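Local coordinates for protein replicative DNA helicase (Nostoc punctiforme, PDB 4O1R) that probably acts, through its intein segment, as a protein-splicing element that excises itself from a DNA helicase precursor and joins the flanking chains, at residues 51-56 against 121-126; 57-62 against 71-76. One frame throughout, in Å; residues are numbered along the deposited sequence. Where two conformers were deposited one is given.

Contact 1: 51-56 against 121-126; sequences AFSTGI and EVFDLT
Ser53 and Glu121 make the side-chain hydrogen bond of this contact. Ser53 OG donates to Glu121 OE2 at 2.6 Å, and OE2 receives it on its anti lone pair, away from the other carboxylate oxygen. The Glu121 chain runs extended to reach it. Ser53 OG lies anti to its backbone N (chi1 169°), and it also accepts from Gly55 N at 3.1 Å, which makes an ST turn. One hydroxyl thus serves both strands where 51-56 reaches a corner of the chain. Gly55 has a positive phi, where a CB would press on the preceding carbonyl O.

The backbones pair antiparallel. Phe52 and Asp124 exchange two backbone hydrogen bonds. Thr54 N then donates to Val122 O, and Val122 N to Gly55 O at 2.8 Å. Ser53 faces Phe123 and Ile56 faces Glu121, so three steps on one strand match two on the other. The two strands, 42-55 and 106-126, belong to the large curved antiparallel sheet of the Hint fold shared by inteins.

The Phe52 ring lies beside the Asp124 side chain, pointing the same way. Its CG sits between the backbone N and the carbonyl carbon (chi1 51°). Asp124 O lies over one ring face, toward the rim. Phe52 CZ meets Asp124 CB at 3.7 Å, with ring and carboxylate planes 70° apart. Thr126 CG2 comes to the ring edge, a doubtful touch given two conformers; Thr126 OG1 bonds to Ser49. On the sheet face of Ser53, Phe123 CE2 is 3.8 Å from Ser53 CB, and Ala51 CB packs tightly on Leu125 CD2 at 3.5 Å.

Contact 2: 57-62 against 71-76; sequences KPLFTL and RATGNH
Phe60 and Ala72 form the hydrogen-bonded pair of a beta hairpin made by strands 57-64 and 69-72. Phe60 N donates to Ala72 O at 2.9 Å, and Ala72 N returns a bond to Phe60 O. The Phe60 ring has Ala72 O at its edge, in plane. A type I turn follows, from Thr73 to His76. By sequence this turn matches the T-x-x-H motif of intein block B, whose histidine is thought to assist the first splicing step.

The tight part lies around Leu59. Leu59 CD2 packs 3.5 Å from Ala72 C. In the Arg71 conformer modelled here, one of two, Leu59 CD1 sits over one face of the guanidinium, toward its rim, 3.7 Å from Arg71 NH2. Thr61 OG1 lies at the guanidinium edge and meets Arg71 CG at 3.3 Å. Both polar ends bond elsewhere: Arg71 NH2 to Ser117 O, Arg71 NH1 in a salt bridge to Glu120, and Thr61 OG1 to Ser117 OG.

The other end is looser. Here Pro58 is exposed and the backbones have parted. Thr73 CG2 reaches Lys57 CB only at 4.0 Å. Thr73 OG1, held between the backbone N and the carbonyl carbon (chi1 59°), donates to Asn75 OD1 and accepts from Ala4 N. An alanine here would probably leave Asn75 OD1 and Ala4 N without this mate and open a gap beside Lys57. A water bridges the remaining separation: it donates to Pro58 O at 2.7 Å and accepts from Gly74 N at 2.9 Å.

In the fold
Both contacts are partly buried and belong to the same large sheet. Contact 1 pairs strands 42-55 and 106-126. Contact 2 pairs strand 57-64, itself a neighbour of 106-126, with 69-72. The chain turns a corner at Ile56 and passes directly from one contact to the other. They meet at Val122, whose CG1 packs on Leu59 CD2 at 3.5 Å. Contact 1 joins segments distant in sequence and has its carboxylate bond at the partly exposed corner end. Contact 2 is a local hairpin. Its charged Arg71 looks to residues of 106-126 for partners, and a water takes over where its strands diverge toward the block B turn.

Contact 1: 51-56 against 121-126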
loop_
_atom_site.group_PDB
_atom_site.type_symbol
_atom_site.label_atom_id
_atom_site.label_comp_id
_atom_site.label_asym_id
_atom_site.label_seq_id
_atom_site.Cartn_x
_atom_site.Cartn_y
_atom_site.Cartn_z
ATOM N N ALA A 51 -5.067 -4.757 -12.460
ATOM C CA ALA A 51 -5.773 -4.521 -11.194
ATOM C C ALA A 51 -6.830 -5.599 -11.079
ATOM O O ALA A 51 -7.596 -5.809 -12.015
ATOM C CB ALA A 51 -6.413 -3.133 -11.180
ATOM N N PHE A 52 -6.867 -6.294 -9.937
ATOM C CA PHE A 52 -7.632 -7.540 -9.868
ATOM C C PHE A 52 -8.022 -7.897 -8.442
ATOM O O PHE A 52 -7.359 -7.496 -7.482
ATOM C CB PHE A 52 -6.802 -8.689 -10.479
ATOM C CG PHE A 52 -5.411 -8.783 -9.920
ATOM C CD1 PHE A 52 -4.359 -8.040 -10.472
ATOM C CD2 PHE A 52 -5.136 -9.609 -8.831
ATOM C CE1 PHE A 52 -3.084 -8.105 -9.941
ATOM C CE2 PHE A 52 -3.856 -9.687 -8.293
ATOM C CZ PHE A 52 -2.822 -8.938 -8.853
ATOM N N SER A 53 -9.085 -8.684 -8.334
ATOM C CA SER A 53 -9.502 -9.322 -7.096
ATOM C C SER A 53 -8.730 -10.609 -6.904
ATOM O O SER A 53 -8.489 -11.354 -7.860
ATOM C CB SER A 53 -10.987 -9.662 -7.210
ATOM O OG SER A 53 -11.395 -10.505 -6.151
ATOM N N THR A 54 -8.363 -10.897 -5.662
ATOM C CA THR A 54 -7.772 -12.200 -5.372
ATOM C C THR A 54 -8.697 -13.076 -4.526
ATOM O O THR A 54 -8.281 -14.133 -4.044
ATOM C CB THR A 54 -6.393 -12.101 -4.695
ATOM O OG1 THR A 54 -6.540 -11.437 -3.443
ATOM C CG2 THR A 54 -5.402 -11.334 -5.557
ATOM N N GLY A 55 -9.949 -12.658 -4.371
ATOM C CA GLY A 55 -10.928 -13.444 -3.607
ATOM C C GLY A 55 -11.201 -12.829 -2.250
ATOM O O GLY A 55 -10.859 -11.666 -2.008
ATOM N N ILE A 56 -11.827 -13.610 -1.376
ATOM C CA ILE A 56 -12.158 -13.176 -0.031
ATOM C C ILE A 56 -11.104 -13.710 0.918
ATOM O O ILE A 56 -10.843 -14.917 0.941
ATOM C CB ILE A 56 -13.555 -13.683 0.354
ATOM C CG1 ILE A 56 -14.620 -12.975 -0.501
ATOM C CG2 ILE A 56 -13.809 -13.452 1.852
ATOM C CD1 ILE A 56 -16.002 -13.624 -0.452
ATOM N N GLU A 121 -13.650 -9.268 0.320
ATOM C CA GLU A 121 -12.961 -9.347 -0.963
ATOM C C GLU A 121 -11.747 -8.408 -0.956
ATOM O O GLU A 121 -11.809 -7.293 -0.420
ATOM C CB GLU A 121 -13.898 -9.016 -2.126
ATOM C CG GLU A 121 -13.269 -9.327 -3.466
ATOM C CD GLU A 121 -14.198 -9.136 -4.636
ATOM O OE1 GLU A 121 -15.276 -8.530 -4.472
ATOM O OE2 GLU A 121 -13.828 -9.602 -5.730
ATOM N N VAL A 122 -10.632 -8.875 -1.514
ATOM C CA VAL A 122 -9.397 -8.096 -1.507
ATOM C C VAL A 122 -8.822 -7.993 -2.917
ATOM O O VAL A 122 -9.132 -8.812 -3.791
ATOM C CB VAL A 122 -8.358 -8.652 -0.496
ATOM C CG1 VAL A 122 -8.851 -8.475 0.922
ATOM C CG2 VAL A 122 -8.047 -10.103 -0.774
ATOM N N PHE A 123 -7.999 -6.966 -3.123
ATOM C CA PHE A 123 -7.591 -6.518 -4.453
ATOM C C PHE A 123 -6.131 -6.146 -4.463
ATOM O O PHE A 123 -5.553 -5.767 -3.441
ATOM C CB PHE A 123 -8.420 -5.284 -4.856
ATOM C CG PHE A 123 -9.897 -5.531 -4.853
ATOM C CD1 PHE A 123 -10.639 -5.409 -3.675
ATOM C CD2 PHE A 123 -10.553 -5.903 -6.022
ATOM C CE1 PHE A 123 -12.008 -5.661 -3.658
ATOM C CE2 PHE A 123 -11.923 -6.144 -6.012
ATOM C CZ PHE A 123 -12.648 -6.018 -4.832
ATOM N N ASP A 124 -5.543 -6.205 -5.646
ATOM C CA ASP A 124 -4.143 -5.843 -5.795
ATOM C C ASP A 124 -3.912 -5.208 -7.156
ATOM O O ASP A 124 -4.749 -5.316 -8.067
ATOM C CB ASP A 124 -3.267 -7.102 -5.621
ATOM C CG ASP A 124 -1.787 -6.792 -5.409
ATOM O OD1 ASP A 124 -1.438 -5.671 -4.965
ATOM O OD2 ASP A 124 -0.964 -7.699 -5.664
ATOM N N LEU A 125 -2.768 -4.525 -7.249
ATOM C CA LEU A 125 -2.275 -3.920 -8.484
ATOM C C LEU A 125 -0.929 -4.505 -8.804
ATOM O O LEU A 125 -0.124 -4.723 -7.906
ATOM C CB LEU A 125 -2.083 -2.415 -8.312
ATOM C CG LEU A 125 -3.244 -1.569 -7.801
ATOM C CD1 LEU A 125 -2.857 -0.094 -7.752
ATOM C CD2 LEU A 125 -4.464 -1.767 -8.673
ATOM N N THR A 126 -0.671 -4.719 -10.085
ATOM C CA THR A 126 0.675 -5.084 -10.535
ATOM C C THR A 126 1.362 -3.844 -11.076
ATOM O O THR A 126 0.820 -3.153 -11.956
ATOM C CB THR A 126 0.622 -6.152 -11.623
ATOM O OG1 THR A 126 -0.079 -5.653 -12.763
ATOM C CG2 THR A 126 -0.080 -7.377 -11.109
#

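Contact 2: 57-62 against 71-76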
loop_
_atom_site.group_PDB
_atom_site.type_symbol
_atom_site.label_atom_id
_atom_site.label_comp_id
_atom_site.label_asym_id
_atom_site.label_seq_id
_atom_site.Cartn_x
_atom_site.Cartn_y
_atom_site.Cartn_z
ATOM N N LYS A 57 -10.471 -12.810 1.673
ATOM C CA LYS A 57 -9.357 -13.173 2.546
ATOM C C LYS A 57 -9.449 -12.416 3.864
ATOM O O LYS A 57 -10.114 -11.379 3.947
ATOM C CB LYS A 57 -8.018 -12.862 1.851
ATOM C CG LYS A 57 -7.797 -13.824 0.683
ATOM C CD LYS A 57 -6.486 -13.610 -0.020
ATOM C CE LYS A 57 -6.539 -14.168 -1.430
ATOM N NZ LYS A 57 -6.666 -15.645 -1.454
ATOM N N PRO A 58 -8.754 -12.909 4.902
ATOM C CA PRO A 58 -8.685 -12.190 6.179
ATOM C C PRO A 58 -7.896 -10.890 6.068
ATOM O O PRO A 58 -6.869 -10.828 5.382
ATOM C CB PRO A 58 -7.972 -13.187 7.117
ATOM C CG PRO A 58 -8.011 -14.514 6.414
ATOM C CD PRO A 58 -8.012 -14.184 4.954
ATOM N N LEU A 59 -8.405 -9.858 6.725
ATOM C CA LEU A 59 -7.796 -8.536 6.731
ATOM C C LEU A 59 -7.384 -8.125 8.126
ATOM O O LEU A 59 -8.069 -8.460 9.107
ATOM C CB LEU A 59 -8.780 -7.488 6.193
ATOM C CG LEU A 59 -8.986 -7.487 4.680
ATOM C CD1 LEU A 59 -10.146 -6.593 4.300
ATOM C CD2 LEU A 59 -7.703 -7.071 3.955
ATOM N N PHE A 60 -6.302 -7.346 8.178
ATOM C CA PHE A 60 -5.846 -6.705 9.413
ATOM C C PHE A 60 -5.808 -5.207 9.189
ATOM O O PHE A 60 -5.345 -4.756 8.145
ATOM C CB PHE A 60 -4.443 -7.201 9.779
ATOM C CG PHE A 60 -4.403 -8.657 10.142
ATOM C CD1 PHE A 60 -4.390 -9.633 9.141
ATOM C CD2 PHE A 60 -4.417 -9.058 11.473
ATOM C CE1 PHE A 60 -4.391 -10.993 9.458
ATOM C CE2 PHE A 60 -4.419 -10.420 11.801
ATOM C CZ PHE A 60 -4.401 -11.373 10.792
ATOM N N THR A 61 -6.291 -4.451 10.172
ATOM C CA THR A 61 -6.208 -2.987 10.145
ATOM C C THR A 61 -4.937 -2.554 10.846
ATOM O O THR A 61 -4.719 -2.877 12.026
ATOM C CB THR A 61 -7.412 -2.365 10.833
ATOM O OG1 THR A 61 -8.595 -2.872 10.212
ATOM C CG2 THR A 61 -7.405 -0.847 10.692
ATOM N N LEU A 62 -4.094 -1.844 10.111
ATOM C CA LEU A 62 -2.854 -1.305 10.646
ATOM C C LEU A 62 -2.998 0.204 10.739
ATOM O O LEU A 62 -3.426 0.833 9.774
ATOM C CB LEU A 62 -1.703 -1.704 9.726
ATOM C CG LEU A 62 -0.299 -1.233 10.116
ATOM C CD1 LEU A 62 0.727 -2.225 9.608
ATOM C CD2 LEU A 62 -0.028 0.165 9.569
ATOM N N ARG A 71 -6.124 -1.510 5.522
ATOM C CA ARG A 71 -6.564 -2.883 5.787
ATOM C C ARG A 71 -5.973 -3.789 4.732
ATOM O O ARG A 71 -6.252 -3.633 3.543
ATOM C CB ARG A 71 -8.095 -2.982 5.833
ATOM C CG ARG A 71 -8.623 -2.191 7.033
ATOM C CD ARG A 71 -10.117 -2.107 7.088
ATOM N NE ARG A 71 -10.696 -3.394 7.424
ATOM C CZ ARG A 71 -11.670 -3.978 6.738
ATOM N NH1 ARG A 71 -12.181 -3.375 5.669
ATOM N NH2 ARG A 71 -12.136 -5.156 7.134
ATOM N N ALA A 72 -5.130 -4.725 5.179
ATOM C CA ALA A 72 -4.344 -5.560 4.288
ATOM C C ALA A 72 -4.306 -6.998 4.762
ATOM O O ALA A 72 -4.517 -7.289 5.939
ATOM C CB ALA A 72 -2.909 -5.014 4.163
ATOM N N THR A 73 -4.025 -7.902 3.837
ATOM C CA THR A 73 -3.833 -9.298 4.229
ATOM C C THR A 73 -2.551 -9.461 5.054
ATOM O O THR A 73 -1.649 -8.619 5.005
ATOM C CB THR A 73 -3.796 -10.215 3.013
ATOM O OG1 THR A 73 -2.724 -9.811 2.153
ATOM C CG2 THR A 73 -5.110 -10.167 2.235
ATOM N N GLY A 74 -2.473 -10.559 5.800
ATOM C CA GLY A 74 -1.347 -10.795 6.688
ATOM C C GLY A 74 -0.025 -10.906 5.953
ATOM O O GLY A 74 1.025 -10.591 6.511
ATOM N N ASN A 75 -0.063 -11.382 4.713
ATOM C CA ASN A 75 1.148 -11.528 3.924
ATOM C C ASN A 75 1.530 -10.285 3.131
ATOM O O ASN A 75 2.546 -10.298 2.444
ATOM C CB ASN A 75 1.074 -12.758 2.992
ATOM C CG ASN A 75 -0.041 -12.684 1.961
ATOM O OD1 ASN A 75 -1.050 -11.999 2.138
ATOM N ND2 ASN A 75 0.136 -13.433 0.875
ATOM N N HIS A 76 0.729 -9.220 3.189
ATOM C CA HIS A 76 1.111 -8.031 2.447
ATOM C C HIS A 76 2.313 -7.366 3.084
ATOM O O HIS A 76 2.344 -7.194 4.296
ATOM C CB HIS A 76 -0.027 -7.022 2.341
ATOM C CG HIS A 76 0.026 -6.239 1.074
ATOM N ND1 HIS A 76 -1.065 -6.065 0.256
ATOM C CD2 HIS A 76 1.065 -5.630 0.451
ATOM C CE1 HIS A 76 -0.700 -5.384 -0.819
ATOM N NE2 HIS A 76 0.580 -5.092 -0.714
HETATM O O HOH W 1 -4.690 -12.417 5.554
#